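Local coordinates for protein putative pterin-4-alpha-carbinolamine dehydratase (Brucella melitensis, PDB 3JST) that probably catalyses the dehydration of 4a-hydroxytetrahydrobiopterin to dihydrobiopterin, a step in recycling the pterin cofactor, at residues S40-F45 with N67-T72; A47-Y52 with P60-A65. All coordinates share one frame; numbering follows the deposited sequence.

In the fold
Both contacts pack helix 39-56 onto the antiparallel sheet, through two neighbouring strands that follow each other in the chain. Contact 1 joins the early part of the helix to the strand at 68-73, inside the sheet, and its touching residues are mostly buried. Contact 2 lies a little further along the helix and uses strand 61-65, the outermost within this chain, across a wider gap. Both are apolar, but contact 1 is a valine shared by an alanine and a phenylalanine, whereas contact 2 sets a partly exposed indole on alanines. The centres are about 7 Å apart, and contact 2 is nested inside the chain loop that contact 1 closes. Backbone pairing of E61 with T72 and of F63 with D70 ties the two strands together.

Contact 1: residues S40-F45 with N67-T72; sequences STAFGF and NRVDVT. With EDO (1,2-ethanediol), chain C.
Helical segment 40-45 lies nearest to the start of 67-72, where a loop residue leads into the strand: the CA atoms of A42 and N67 are 5.5 Å apart, and beyond them the backbones diverge. Small and larger side chains match this widening gap. Where the backbones are close, A42 offers just a methyl, and its CB meets CG2 of V69 at 3.9 Å. Toward the wider end F45 reaches across, its CE2 lying 4.0 Å from CG1 of V69, with the methyl oblique to the ring. The branched V69 thus serves both partners: CG1 is anti to the backbone N (chi1 -170°) and goes to the phenylalanine, while CG2, beside that N, goes to the alanine. F45 also meets the rings of F34 and F36, and M92 and I95 of helix 83-96 pack against it. At the far end of the strand segment, T72 OG1 shares a hydrogen bond of 2.7 Å with O2 of a 1,2-ethanediol, probably left from crystallisation. N67 turns its amide away from the helix, its ND2 bonded to the carbonyl oxygen of F36. Between helix and strand the contact is apolar packing, which suits a buried interior: shape and burial join the segments rather than polar bonds.

Contact 2: residues A47-Y52 with P60-A65; sequences AQAALY and PEWFNA
Helix-on-sheet packing in the α/β fold of the pterin-4α-carbinolamine dehydratase family brings W62, on strand 61-65, against A49 and A50 of helix 39-56. The helix stands well clear of this strand: even the nearest CA atoms, those of A50 and P60, are 8.7 Å apart. A large indole bridges the distance, and small alanines let it come close to the helix. The far end of its six-membered ring does the touching, with CZ3 at 3.6 Å from A49 CB and CH2 at 3.8 Å from the same methyl. CH2 also approaches the backbone N of A50 at 4.1 Å, so the ring reaches the helix backbone as well. Both approaches are oblique to the indole. With chi1 at 56°, CG of W62 sits between its own backbone N and carbonyl carbon, a position from which the indole lies against P60. Two residues earlier, just ahead of the strand, P60 covers one face of the indole, its CG lying 3.6 Å above the plane and over the centre. An apolar ring suits this place, because it packs on the indole face and probably limits how the indole can tilt. M46, earlier on helix 39-56, also touches W62, while A49 packs against M92 of helix 83-96. Strand 68-73 runs beside the tryptophan's strand as its antiparallel neighbour in the sheet, and P60 touches L73 at its end.

Contact 1: residues S40-F45 with N67-T72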
ATOM      1  N   SER A  40     -17.095   5.892  -8.098  1.00  8.40           N
ATOM      2  CA  SER A  40     -17.336   4.521  -8.561  1.00  8.49           C
ATOM      3  C   SER A  40     -16.024   3.784  -8.850  1.00  8.39           C
ATOM      4  O   SER A  40     -15.841   2.648  -8.421  1.00  8.10           O
ATOM      5  CB  SER A  40     -18.250   4.520  -9.801  1.00  8.63           C
ATOM      6  OG  SER A  40     -18.399   3.213 -10.336  1.00  8.98           O
ATOM      7  N   THR A  41     -15.115   4.447  -9.559  1.00  8.42           N
ATOM      8  CA  THR A  41     -13.818   3.871  -9.903  1.00  8.68           C
ATOM      9  C   THR A  41     -12.958   3.667  -8.654  1.00  8.53           C
ATOM     10  O   THR A  41     -12.325   2.622  -8.501  1.00  8.19           O
ATOM     11  CB  THR A  41     -13.071   4.753 -10.933  1.00  8.62           C
ATOM     12  OG1 THR A  41     -13.933   5.006 -12.049  1.00 10.05           O
ATOM     13  CG2 THR A  41     -11.802   4.067 -11.438  1.00  9.25           C
ATOM     14  N   ALA A  42     -12.950   4.661  -7.765  1.00  8.40           N
ATOM     15  CA  ALA A  42     -12.253   4.553  -6.483  1.00  8.55           C
ATOM     16  C   ALA A  42     -12.781   3.386  -5.649  1.00  8.69           C
ATOM     17  O   ALA A  42     -12.005   2.663  -5.023  1.00  8.57           O
ATOM     18  CB  ALA A  42     -12.375   5.854  -5.692  1.00  8.60           C
ATOM     19  N   PHE A  43     -14.100   3.214  -5.633  1.00  8.86           N
ATOM     20  CA  PHE A  43     -14.712   2.131  -4.867  1.00  9.05           C
ATOM     21  C   PHE A  43     -14.381   0.759  -5.459  1.00  8.85           C
ATOM     22  O   PHE A  43     -14.136  -0.196  -4.719  1.00  8.98           O
ATOM     23  CB  PHE A  43     -16.227   2.303  -4.767  1.00  9.24           C
ATOM     24  CG  PHE A  43     -16.896   1.208  -3.982  1.00  9.92           C
ATOM     25  CD1 PHE A  43     -16.601   1.029  -2.643  1.00 10.23           C
ATOM     26  CD2 PHE A  43     -17.804   0.348  -4.591  1.00 11.32           C
ATOM     27  CE1 PHE A  43     -17.199   0.010  -1.911  1.00 10.36           C
ATOM     28  CE2 PHE A  43     -18.409  -0.665  -3.867  1.00 11.76           C
ATOM     29  CZ  PHE A  43     -18.100  -0.832  -2.521  1.00 11.25           C
ATOM     30  N   GLY A  44     -14.371   0.665  -6.787  1.00  8.58           N
ATOM     31  CA  GLY A  44     -13.929  -0.552  -7.469  1.00  8.45           C
ATOM     32  C   GLY A  44     -12.512  -0.943  -7.079  1.00  8.16           C
ATOM     33  O   GLY A  44     -12.228  -2.118  -6.835  1.00  7.90           O
ATOM     34  N   PHE A  45     -11.628   0.050  -7.028  1.00  7.96           N
ATOM     35  CA  PHE A  45     -10.246  -0.140  -6.575  1.00  8.04           C
ATOM     36  C   PHE A  45     -10.215  -0.664  -5.141  1.00  7.81           C
ATOM     37  O   PHE A  45      -9.517  -1.627  -4.850  1.00  7.78           O
ATOM     38  CB  PHE A  45      -9.461   1.176  -6.695  1.00  8.12           C
ATOM     39  CG  PHE A  45      -8.185   1.212  -5.906  1.00  8.90           C
ATOM     40  CD1 PHE A  45      -7.000   0.747  -6.455  1.00  9.76           C
ATOM     41  CD2 PHE A  45      -8.163   1.734  -4.620  1.00  9.00           C
ATOM     42  CE1 PHE A  45      -5.820   0.786  -5.724  1.00 10.08           C
ATOM     43  CE2 PHE A  45      -6.988   1.778  -3.887  1.00  9.77           C
ATOM     44  CZ  PHE A  45      -5.813   1.304  -4.440  1.00  9.90           C
ATOM     45  N   ASN A  67     -13.277  10.688  -5.087  1.00  8.50           N
ATOM     46  CA  ASN A  67     -12.389  10.011  -6.039  1.00  9.18           C
ATOM     47  C   ASN A  67     -10.948   9.824  -5.558  1.00  9.55           C
ATOM     48  O   ASN A  67     -10.107   9.298  -6.299  1.00  9.65           O
ATOM     49  CB  ASN A  67     -12.395  10.753  -7.380  1.00  9.34           C
ATOM     50  CG  ASN A  67     -11.849  12.167  -7.275  1.00  9.59           C
ATOM     51  OD1 ASN A  67     -11.842  12.771  -6.199  1.00  8.99           O
ATOM     52  ND2 ASN A  67     -11.397  12.707  -8.399  1.00 11.11           N
ATOM     53  N   ARG A  68     -10.662  10.250  -4.328  1.00  9.99           N
ATOM     54  CA  ARG A  68      -9.320  10.125  -3.754  1.00 10.40           C
ATOM     55  C   ARG A  68      -9.257   8.956  -2.794  1.00 10.09           C
ATOM     56  O   ARG A  68     -10.138   8.807  -1.949  1.00  9.75           O
ATOM     57  CB  ARG A  68      -8.932  11.398  -2.997  1.00 10.98           C
ATOM     58  CG  ARG A  68      -8.742  12.610  -3.885  1.00 13.22           C
ATOM     59  CD  ARG A  68      -8.357  13.849  -3.086  1.00 16.51           C
ATOM     60  NE  ARG A  68      -9.523  14.527  -2.508  1.00 18.32           N
ATOM     61  CZ  ARG A  68      -9.790  14.661  -1.205  1.00 19.78           C
ATOM     62  NH1 ARG A  68      -8.980  14.168  -0.270  1.00 20.04           N
ATOM     63  NH2 ARG A  68     -10.886  15.316  -0.830  1.00 20.41           N
ATOM     64  N   VAL A  69      -8.212   8.138  -2.919  1.00  9.59           N
ATOM     65  CA  VAL A  69      -7.910   7.114  -1.924  1.00  9.76           C
ATOM     66  C   VAL A  69      -6.451   7.238  -1.486  1.00  9.98           C
ATOM     67  O   VAL A  69      -5.542   7.079  -2.304  1.00 10.09           O
ATOM     68  CB  VAL A  69      -8.148   5.676  -2.449  1.00  9.82           C
ATOM     69  CG1 VAL A  69      -8.060   4.687  -1.295  1.00  9.21           C
ATOM     70  CG2 VAL A  69      -9.490   5.571  -3.158  1.00  9.17           C
ATOM     71  N   ASP A  70      -6.241   7.546  -0.205  1.00  9.93           N
ATOM     72  CA  ASP A  70      -4.903   7.624   0.370  1.00 10.09           C
ATOM     73  C   ASP A  70      -4.636   6.349   1.147  1.00  9.89           C
ATOM     74  O   ASP A  70      -5.411   5.994   2.028  1.00  9.59           O
ATOM     75  CB  ASP A  70      -4.786   8.824   1.314  1.00 10.12           C
ATOM     76  CG  ASP A  70      -5.120  10.133   0.633  1.00 10.75           C
ATOM     77  OD1 ASP A  70      -4.747  10.305  -0.543  1.00 11.21           O
ATOM     78  OD2 ASP A  70      -5.771  10.982   1.275  1.00 11.97           O
ATOM     79  N   VAL A  71      -3.532   5.679   0.824  1.00  9.85           N
ATOM     80  CA  VAL A  71      -3.180   4.404   1.440  1.00  9.76           C
ATOM     81  C   VAL A  71      -1.846   4.503   2.177  1.00  9.88           C
ATOM     82  O   VAL A  71      -0.873   5.033   1.635  1.00  9.84           O
ATOM     83  CB  VAL A  71      -3.069   3.290   0.376  1.00  9.76           C
ATOM     84  CG1 VAL A  71      -2.792   1.941   1.035  1.00  9.62           C
ATOM     85  CG2 VAL A  71      -4.335   3.231  -0.475  1.00  9.72           C
ATOM     86  N   THR A  72      -1.823   3.999   3.411  1.00  9.65           N
ATOM     87  CA  THR A  72      -0.594   3.811   4.181  1.00  9.85           C
ATOM     88  C   THR A  72      -0.461   2.336   4.566  1.00  9.77           C
ATOM     89  O   THR A  72      -1.419   1.724   5.056  1.00  9.82           O
ATOM     90  CB  THR A  72      -0.590   4.664   5.466  1.00 10.08           C
ATOM     91  OG1 THR A  72      -0.632   6.052   5.117  1.00 10.12           O
ATOM     92  CG2 THR A  72       0.660   4.395   6.302  1.00 10.00           C
TER
HETATM   93  C1  EDO C  98      -3.836   6.614   6.046  1.00 42.67           C
HETATM   94  O1  EDO C  98      -4.506   7.695   6.702  1.00 43.53           O
HETATM   95  C2  EDO C  98      -3.918   6.791   4.541  1.00 42.01           C
HETATM   96  O2  EDO C  98      -2.747   7.463   4.073  1.00 41.61           O

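Contact 2: residues A47-Y52 with P60-A65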
ATOM      1  N   ALA A  47     -12.624  -2.200  -3.520  1.00  7.48           N
ATOM      2  CA  ALA A  47     -13.214  -3.541  -3.523  1.00  7.20           C
ATOM      3  C   ALA A  47     -12.175  -4.603  -3.895  1.00  7.10           C
ATOM      4  O   ALA A  47     -12.035  -5.611  -3.207  1.00  6.68           O
ATOM      5  CB  ALA A  47     -14.410  -3.599  -4.480  1.00  7.05           C
ATOM      6  N   GLN A  48     -11.435  -4.357  -4.972  1.00  7.06           N
ATOM      7  CA  GLN A  48     -10.391  -5.289  -5.410  1.00  6.97           C
ATOM      8  C   GLN A  48      -9.255  -5.407  -4.397  1.00  7.20           C
ATOM      9  O   GLN A  48      -8.777  -6.506  -4.133  1.00  7.26           O
ATOM     10  CB  GLN A  48      -9.841  -4.879  -6.771  1.00  6.80           C
ATOM     11  CG  GLN A  48     -10.863  -5.033  -7.883  1.00  6.81           C
ATOM     12  CD  GLN A  48     -10.278  -4.829  -9.256  1.00  7.08           C
ATOM     13  OE1 GLN A  48     -10.657  -3.895  -9.972  1.00  7.46           O
ATOM     14  NE2 GLN A  48      -9.353  -5.702  -9.642  1.00  5.36           N
ATOM     15  N   ALA A  49      -8.828  -4.274  -3.845  1.00  7.16           N
ATOM     16  CA  ALA A  49      -7.771  -4.245  -2.829  1.00  7.41           C
ATOM     17  C   ALA A  49      -8.191  -4.974  -1.555  1.00  7.35           C
ATOM     18  O   ALA A  49      -7.374  -5.663  -0.936  1.00  7.68           O
ATOM     19  CB  ALA A  49      -7.377  -2.798  -2.509  1.00  7.27           C
ATOM     20  N   ALA A  50      -9.460  -4.825  -1.180  1.00  7.12           N
ATOM     21  CA  ALA A  50     -10.036  -5.513  -0.021  1.00  7.04           C
ATOM     22  C   ALA A  50      -9.956  -7.035  -0.155  1.00  7.07           C
ATOM     23  O   ALA A  50      -9.633  -7.734   0.810  1.00  6.87           O
ATOM     24  CB  ALA A  50     -11.483  -5.079   0.182  1.00  7.01           C
ATOM     25  N   LEU A  51     -10.255  -7.542  -1.352  1.00  7.14           N
ATOM     26  CA  LEU A  51     -10.106  -8.967  -1.648  1.00  7.19           C
ATOM     27  C   LEU A  51      -8.697  -9.438  -1.337  1.00  7.16           C
ATOM     28  O   LEU A  51      -8.507 -10.451  -0.673  1.00  7.19           O
ATOM     29  CB  LEU A  51     -10.387  -9.255  -3.122  1.00  7.18           C
ATOM     30  CG  LEU A  51     -11.786  -9.020  -3.687  1.00  7.48           C
ATOM     31  CD1 LEU A  51     -11.780  -9.369  -5.169  1.00  7.42           C
ATOM     32  CD2 LEU A  51     -12.822  -9.841  -2.939  1.00  6.52           C
ATOM     33  N   TYR A  52      -7.714  -8.694  -1.836  1.00  7.73           N
ATOM     34  CA  TYR A  52      -6.310  -9.048  -1.658  1.00  8.03           C
ATOM     35  C   TYR A  52      -5.874  -8.905  -0.198  1.00  8.19           C
ATOM     36  O   TYR A  52      -5.039  -9.671   0.278  1.00  8.03           O
ATOM     37  CB  TYR A  52      -5.423  -8.201  -2.584  1.00  8.31           C
ATOM     38  CG  TYR A  52      -4.020  -8.739  -2.752  1.00  8.76           C
ATOM     39  CD1 TYR A  52      -3.794  -9.990  -3.318  1.00 10.04           C
ATOM     40  CD2 TYR A  52      -2.920  -7.995  -2.358  1.00  9.42           C
ATOM     41  CE1 TYR A  52      -2.499 -10.487  -3.475  1.00 10.33           C
ATOM     42  CE2 TYR A  52      -1.632  -8.480  -2.508  1.00  9.90           C
ATOM     43  CZ  TYR A  52      -1.425  -9.723  -3.064  1.00 10.28           C
ATOM     44  OH  TYR A  52      -0.136 -10.194  -3.212  1.00 11.19           O
ATOM     45  N   PRO A  60      -4.767  -2.585   4.904  1.00 12.54           N
ATOM     46  CA  PRO A  60      -4.210  -1.243   4.797  1.00 12.60           C
ATOM     47  C   PRO A  60      -4.808  -0.275   5.804  1.00 12.52           C
ATOM     48  O   PRO A  60      -5.868  -0.546   6.376  1.00 12.67           O
ATOM     49  CB  PRO A  60      -4.603  -0.825   3.376  1.00 12.67           C
ATOM     50  CG  PRO A  60      -5.901  -1.538   3.137  1.00 12.89           C
ATOM     51  CD  PRO A  60      -5.740  -2.865   3.829  1.00 12.53           C
ATOM     52  N   GLU A  61      -4.113   0.838   6.023  1.00 12.28           N
ATOM     53  CA  GLU A  61      -4.722   2.029   6.595  1.00 12.36           C
ATOM     54  C   GLU A  61      -5.051   2.922   5.406  1.00 11.76           C
ATOM     55  O   GLU A  61      -4.151   3.319   4.658  1.00 11.94           O
ATOM     56  CB  GLU A  61      -3.774   2.739   7.562  1.00 12.67           C
ATOM     57  CG  GLU A  61      -3.542   1.972   8.862  1.00 14.58           C
ATOM     58  CD  GLU A  61      -2.627   2.700   9.838  1.00 17.93           C
ATOM     59  OE1 GLU A  61      -2.166   3.822   9.530  1.00 19.88           O
ATOM     60  OE2 GLU A  61      -2.361   2.141  10.925  1.00 20.53           O
ATOM     61  N   TRP A  62      -6.329   3.228   5.205  1.00 10.71           N
ATOM     62  CA  TRP A  62      -6.709   4.011   4.031  1.00  9.95           C
ATOM     63  C   TRP A  62      -7.892   4.947   4.231  1.00  9.56           C
ATOM     64  O   TRP A  62      -8.784   4.692   5.032  1.00  8.75           O
ATOM     65  CB  TRP A  62      -6.898   3.119   2.786  1.00 10.01           C
ATOM     66  CG  TRP A  62      -7.873   1.978   2.885  1.00  9.29           C
ATOM     67  CD1 TRP A  62      -8.597   1.581   3.980  1.00  9.50           C
ATOM     68  CD2 TRP A  62      -8.196   1.048   1.836  1.00  9.57           C
ATOM     69  NE1 TRP A  62      -9.360   0.480   3.668  1.00  9.51           N
ATOM     70  CE2 TRP A  62      -9.132   0.132   2.361  1.00  9.11           C
ATOM     71  CE3 TRP A  62      -7.791   0.909   0.499  1.00  9.52           C
ATOM     72  CZ2 TRP A  62      -9.671  -0.910   1.596  1.00 10.22           C
ATOM     73  CZ3 TRP A  62      -8.326  -0.129  -0.261  1.00 10.13           C
ATOM     74  CH2 TRP A  62      -9.258  -1.023   0.293  1.00 10.11           C
ATOM     75  N   PHE A  63      -7.844   6.054   3.492  1.00  9.25           N
ATOM     76  CA  PHE A  63      -8.818   7.132   3.579  1.00  8.99           C
ATOM     77  C   PHE A  63      -9.385   7.338   2.187  1.00  8.58           C
ATOM     78  O   PHE A  63      -8.633   7.331   1.209  1.00  8.45           O
ATOM     79  CB  PHE A  63      -8.126   8.417   4.060  1.00  8.91           C
ATOM     80  CG  PHE A  63      -8.981   9.657   3.956  1.00  9.84           C
ATOM     81  CD1 PHE A  63      -9.876   9.991   4.963  1.00 10.39           C
ATOM     82  CD2 PHE A  63      -8.880  10.500   2.848  1.00 10.75           C
ATOM     83  CE1 PHE A  63     -10.662  11.138   4.867  1.00 10.89           C
ATOM     84  CE2 PHE A  63      -9.661  11.650   2.747  1.00 10.72           C
ATOM     85  CZ  PHE A  63     -10.551  11.970   3.755  1.00 10.95           C
ATOM     86  N   ASN A  64     -10.701   7.515   2.101  1.00  7.94           N
ATOM     87  CA  ASN A  64     -11.360   7.835   0.833  1.00  7.62           C
ATOM     88  C   ASN A  64     -12.251   9.063   0.983  1.00  7.37           C
ATOM     89  O   ASN A  64     -12.912   9.246   2.004  1.00  7.11           O
ATOM     90  CB  ASN A  64     -12.158   6.623   0.323  1.00  7.28           C
ATOM     91  CG  ASN A  64     -13.166   6.983  -0.760  1.00  6.81           C
ATOM     92  OD1 ASN A  64     -14.370   6.921  -0.531  1.00  5.57           O
ATOM     93  ND2 ASN A  64     -12.679   7.361  -1.942  1.00  6.60           N
ATOM     94  N   ALA A  65     -12.224   9.917  -0.034  1.00  7.31           N
ATOM     95  CA  ALA A  65     -13.123  11.058  -0.145  1.00  7.34           C
ATOM     96  C   ALA A  65     -13.452  11.217  -1.625  1.00  7.52           C
ATOM     97  O   ALA A  65     -12.611  11.658  -2.401  1.00  6.99           O
ATOM     98  CB  ALA A  65     -12.467  12.320   0.396  1.00  7.43           C
TER